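Local coordinates for protein Rna-directed RNA polymerase (Infectious pancreatic necrosis virus, PDB 3ZED) that probably copies the viral RNA genome as an RNA-dependent RNA polymerase that occurs both free and covalently linked to that RNA, at residues Thr156-Ser161 against Val312-Lys317; Gly306-Gln311 against Leu583-Ala588. All coordinates share one frame; numbering follows the deposited sequence.

Contact 1: residues Thr156-Ser161 against Val312-Lys317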
# COMPACT_ATOMS: atom_id res chain seq x y z
N THR B 156 -2.04 -28.07 4.49
CA THR B 156 -2.90 -27.46 3.47
C THR B 156 -2.38 -26.15 2.88
O THR B 156 -2.87 -25.75 1.82
CB THR B 156 -4.30 -27.23 4.03
OG1 THR B 156 -4.21 -26.32 5.13
CG2 THR B 156 -4.97 -28.55 4.46
N LEU B 157 -1.42 -25.49 3.54
CA LEU B 157 -0.85 -24.25 3.06
C LEU B 157 0.54 -24.47 2.45
O LEU B 157 1.14 -25.52 2.60
CB LEU B 157 -0.77 -23.15 4.17
CG LEU B 157 -2.05 -22.79 4.94
CD1 LEU B 157 -1.77 -21.73 5.97
CD2 LEU B 157 -3.19 -22.33 4.00
N GLN B 158 1.04 -23.45 1.75
CA GLN B 158 2.36 -23.42 1.19
C GLN B 158 2.83 -21.99 1.05
O GLN B 158 2.19 -21.19 0.36
CB GLN B 158 2.42 -24.15 -0.18
CG GLN B 158 3.81 -24.16 -0.82
CD GLN B 158 4.83 -24.87 0.05
OE1 GLN B 158 4.72 -26.07 0.29
NE2 GLN B 158 5.80 -24.13 0.58
N TYR B 159 3.95 -21.65 1.69
CA TYR B 159 4.55 -20.34 1.48
C TYR B 159 5.35 -20.42 0.19
O TYR B 159 6.08 -21.40 -0.04
CB TYR B 159 5.41 -19.85 2.65
CG TYR B 159 6.03 -18.50 2.36
CD1 TYR B 159 5.28 -17.33 2.44
CD2 TYR B 159 7.34 -18.40 1.88
CE1 TYR B 159 5.83 -16.09 2.10
CE2 TYR B 159 7.88 -17.17 1.51
CZ TYR B 159 7.13 -16.02 1.64
OH TYR B 159 7.68 -14.79 1.33
N GLY B 160 5.20 -19.41 -0.65
CA GLY B 160 5.90 -19.37 -1.93
C GLY B 160 5.35 -18.35 -2.89
O GLY B 160 4.43 -17.60 -2.55
N SER B 161 5.89 -18.34 -4.12
CA SER B 161 5.55 -17.38 -5.16
C SER B 161 4.61 -17.99 -6.25
O SER B 161 4.60 -17.54 -7.40
CB SER B 161 6.82 -16.81 -5.78
OG SER B 161 7.73 -17.84 -6.15
N VAL B 312 -4.24 -26.67 -2.47
CA VAL B 312 -5.31 -27.08 -3.38
C VAL B 312 -5.57 -26.00 -4.47
O VAL B 312 -5.93 -26.36 -5.59
CB VAL B 312 -6.58 -27.49 -2.57
CG1 VAL B 312 -7.87 -27.26 -3.34
CG2 VAL B 312 -6.48 -28.95 -2.13
N ASP B 313 -5.31 -24.71 -4.18
CA ASP B 313 -5.52 -23.61 -5.13
C ASP B 313 -4.21 -22.98 -5.61
O ASP B 313 -4.24 -21.87 -6.14
CB ASP B 313 -6.43 -22.52 -4.54
CG ASP B 313 -7.76 -23.01 -4.01
OD1 ASP B 313 -8.39 -23.87 -4.68
OD2 ASP B 313 -8.17 -22.56 -2.91
N TRP B 314 -3.07 -23.70 -5.48
CA TRP B 314 -1.75 -23.22 -5.92
C TRP B 314 -1.75 -22.71 -7.36
O TRP B 314 -1.15 -21.67 -7.64
CB TRP B 314 -0.72 -24.35 -5.80
CG TRP B 314 0.70 -23.92 -6.00
CD1 TRP B 314 1.49 -24.19 -7.08
CD2 TRP B 314 1.52 -23.20 -5.07
NE1 TRP B 314 2.74 -23.67 -6.89
CE2 TRP B 314 2.80 -23.07 -5.65
CE3 TRP B 314 1.29 -22.63 -3.80
CZ2 TRP B 314 3.86 -22.42 -5.00
CZ3 TRP B 314 2.33 -21.96 -3.18
CH2 TRP B 314 3.60 -21.85 -3.77
N ASP B 315 -2.40 -23.45 -8.28
CA ASP B 315 -2.47 -23.08 -9.70
C ASP B 315 -3.75 -22.29 -10.05
O ASP B 315 -3.99 -22.00 -11.22
CB ASP B 315 -2.34 -24.35 -10.58
CG ASP B 315 -1.03 -25.08 -10.40
OD1 ASP B 315 0.04 -24.42 -10.43
OD2 ASP B 315 -1.06 -26.32 -10.22
N LYS B 316 -4.55 -21.92 -9.04
CA LYS B 316 -5.80 -21.18 -9.25
C LYS B 316 -5.67 -19.73 -8.83
O LYS B 316 -6.44 -18.89 -9.31
CB LYS B 316 -6.97 -21.84 -8.47
CG LYS B 316 -7.36 -23.22 -8.95
CD LYS B 316 -8.33 -23.89 -7.99
CE LYS B 316 -8.29 -25.40 -8.05
NZ LYS B 316 -9.05 -26.02 -6.94
N LYS B 317 -4.73 -19.43 -7.90
CA LYS B 317 -4.59 -18.08 -7.39
C LYS B 317 -3.17 -17.77 -6.87
O LYS B 317 -2.73 -18.31 -5.85
CB LYS B 317 -5.62 -17.83 -6.27
CG LYS B 317 -5.58 -16.45 -5.63
CD LYS B 317 -6.24 -16.49 -4.25
CE LYS B 317 -5.92 -15.28 -3.42
NZ LYS B 317 -6.54 -15.35 -2.07
O HOH W 1 -5.02 -27.03 0.48

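Contact 2: residues Gly306-Gln311 against Leu583-Ala588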
# COMPACT_ATOMS: atom_id res chain seq x y z
N GLY B 306 4.90 -13.45 -2.92
CA GLY B 306 5.22 -14.50 -1.95
C GLY B 306 4.19 -14.47 -0.83
O GLY B 306 4.03 -13.44 -0.18
N GLU B 307 3.43 -15.55 -0.67
CA GLU B 307 2.37 -15.64 0.34
C GLU B 307 2.14 -17.06 0.79
O GLU B 307 2.65 -18.00 0.17
CB GLU B 307 1.06 -15.09 -0.24
CG GLU B 307 0.80 -13.68 0.23
CD GLU B 307 -0.29 -12.95 -0.50
OE1 GLU B 307 -1.08 -13.60 -1.23
OE2 GLU B 307 -0.38 -11.72 -0.31
N ARG B 308 1.33 -17.23 1.84
CA ARG B 308 0.95 -18.53 2.34
C ARG B 308 -0.35 -18.88 1.63
O ARG B 308 -1.45 -18.51 2.05
CB ARG B 308 0.90 -18.55 3.89
CG ARG B 308 2.33 -18.52 4.46
CD ARG B 308 2.53 -18.17 5.93
NE ARG B 308 2.62 -16.74 6.15
CZ ARG B 308 3.67 -16.07 6.60
NH1 ARG B 308 4.78 -16.70 6.92
NH2 ARG B 308 3.62 -14.76 6.73
N TYR B 309 -0.18 -19.51 0.44
CA TYR B 309 -1.26 -19.95 -0.43
C TYR B 309 -1.81 -21.29 -0.01
O TYR B 309 -1.11 -22.07 0.63
CB TYR B 309 -0.75 -20.03 -1.87
CG TYR B 309 -0.38 -18.69 -2.47
CD1 TYR B 309 -1.35 -17.75 -2.78
CD2 TYR B 309 0.95 -18.38 -2.74
CE1 TYR B 309 -1.02 -16.51 -3.31
CE2 TYR B 309 1.29 -17.14 -3.28
CZ TYR B 309 0.30 -16.22 -3.58
OH TYR B 309 0.61 -14.99 -4.12
N THR B 310 -3.05 -21.58 -0.40
CA THR B 310 -3.70 -22.88 -0.19
C THR B 310 -3.11 -23.81 -1.25
O THR B 310 -3.11 -23.44 -2.42
CB THR B 310 -5.22 -22.69 -0.25
OG1 THR B 310 -5.63 -22.09 0.97
CG2 THR B 310 -5.97 -23.96 -0.40
N GLN B 311 -2.56 -24.98 -0.84
CA GLN B 311 -1.98 -25.98 -1.76
C GLN B 311 -2.98 -26.39 -2.85
O GLN B 311 -2.62 -26.42 -4.02
CB GLN B 311 -1.53 -27.23 -1.00
CG GLN B 311 -0.28 -27.03 -0.16
CD GLN B 311 0.02 -28.25 0.65
OE1 GLN B 311 -0.34 -29.37 0.29
NE2 GLN B 311 0.69 -28.09 1.76
N LEU B 583 -1.37 -15.97 12.98
CA LEU B 583 -0.36 -16.48 13.90
C LEU B 583 0.02 -17.92 13.54
O LEU B 583 1.20 -18.22 13.39
CB LEU B 583 -0.88 -16.40 15.35
CG LEU B 583 0.09 -16.77 16.49
CD1 LEU B 583 1.18 -15.69 16.66
CD2 LEU B 583 -0.67 -16.92 17.80
N ILE B 584 -0.98 -18.79 13.36
CA ILE B 584 -0.79 -20.20 13.01
C ILE B 584 -0.12 -20.34 11.63
O ILE B 584 0.85 -21.07 11.52
CB ILE B 584 -2.13 -20.97 13.10
CG1 ILE B 584 -2.71 -20.97 14.54
CG2 ILE B 584 -2.07 -22.40 12.51
CD1 ILE B 584 -1.93 -21.76 15.67
N ALA B 585 -0.59 -19.60 10.60
CA ALA B 585 -0.01 -19.67 9.26
C ALA B 585 1.48 -19.30 9.29
O ALA B 585 2.30 -19.99 8.68
CB ALA B 585 -0.76 -18.76 8.30
N SER B 586 1.82 -18.26 10.03
CA SER B 586 3.19 -17.76 10.18
C SER B 586 4.08 -18.76 10.98
O SER B 586 5.25 -18.95 10.62
CB SER B 586 3.19 -16.38 10.83
OG SER B 586 4.49 -15.82 10.78
N ALA B 587 3.51 -19.44 11.99
CA ALA B 587 4.21 -20.49 12.75
C ALA B 587 4.46 -21.71 11.88
O ALA B 587 5.53 -22.31 11.97
CB ALA B 587 3.40 -20.89 13.99
N ALA B 588 3.48 -22.09 11.04
CA ALA B 588 3.58 -23.25 10.15
C ALA B 588 4.57 -22.99 8.99
O ALA B 588 5.40 -23.85 8.70
CB ALA B 588 2.20 -23.61 9.59

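Contact 1: residues Thr156-Ser161 against Val312-Lys317
The loop joining strands 299-310 and 320-323 folds back on strand 157-160 of the same sheet: the W314 indole meets Q158 and G160. The touching atoms of W314 lie on the six-membered ring. W314 CZ3 comes 3.5 Å from Q158 CG, and W314 CH2 lies 3.9 Å from G160 CA, which sits at the ring edge close to its plane. W314 is placed by its first torsion, with CG anti to the backbone N (chi1 -170°), and the indole then extends to the strand. Q158 meets it with the aliphatic CB and CG. The chain bends at chi2 (61°), so the amide leads away and stands almost perpendicular to the indole plane. Q158 NE2 donates a nearly straight bond of 2.8 Å to Y159 O, and it also bonds G121 O. A water links the other end of the contact, 2.8 Å from T156 O and 3.1 Å from V312 N. F35 packs edge-to-face with W314 and also touches Q158. Strand 157-160 follows helix 143-156 directly, while on the loop side D315 and K317 touch helix 164-179.

Contact 2: residues Gly306-Gln311 against Leu583-Ala588
R308, on strand 299-310, lays its side chain against A585 and S586 of helix 580-588. The contact joins a strand of the palm region to a helix of the thumb region. R308 CG stands anti to the carbonyl carbon (chi1 -73°), and the chain continues extended through chi2. Together these two torsions bring R308 CD within 3.3 Å of A585 O, and the same CD lies 4.1 Å from A585 CB. The CB atoms of R308 and A585 both point into the contact. The chain then turns at chi3 (-87°), which swings the guanidinium across the backbone of S586. Beyond the bend, S586 CA sits over one face of the guanidinium, offset toward its rim. R308 NH1 is the nearest guanidinium atom, 3.8 Å from S586 CA. The hydroxyl of S586 is close but not bonded to it: S586 OG is 4.0 Å from R308 NH1. S586 OG bonds E661 OE2. The other oxygen of that carboxylate, E661 OE1, forms a salt bridge with R308 NH2. R308 NH1 bonds Y589 O, one residue past the helix. The two segments thus meet by van der Waals contact, with no direct hydrogen bond between them. E661 joins them indirectly, as it takes one partner from each. R308 would offset at least part of its negative charge, and the bonds to Y589 and E661 would restrain the guanidinium in its position over S586.

How the contacts relate
Contacts 1 and 2 lie next to each other, their centres about 9 Å apart, and share one sheet. Strands 157-160 and 299-310 are antiparallel neighbours in it, and each contact uses one of them. Q311 ties the two directly: Q311 NE2 is 2.7 Å from L157 O, and Q311 N is 2.8 Å from T156 O, both probable hydrogen bonds. Y309 packs against contact 1 twice, with Y309 CE2 3.3 Å from G160 O and Y309 CD1 3.4 Å from K317 O. Contact 1 stays within the palm, whereas contact 2 reaches the thumb. Both lie away from the potassium sites and the predicted GTP site.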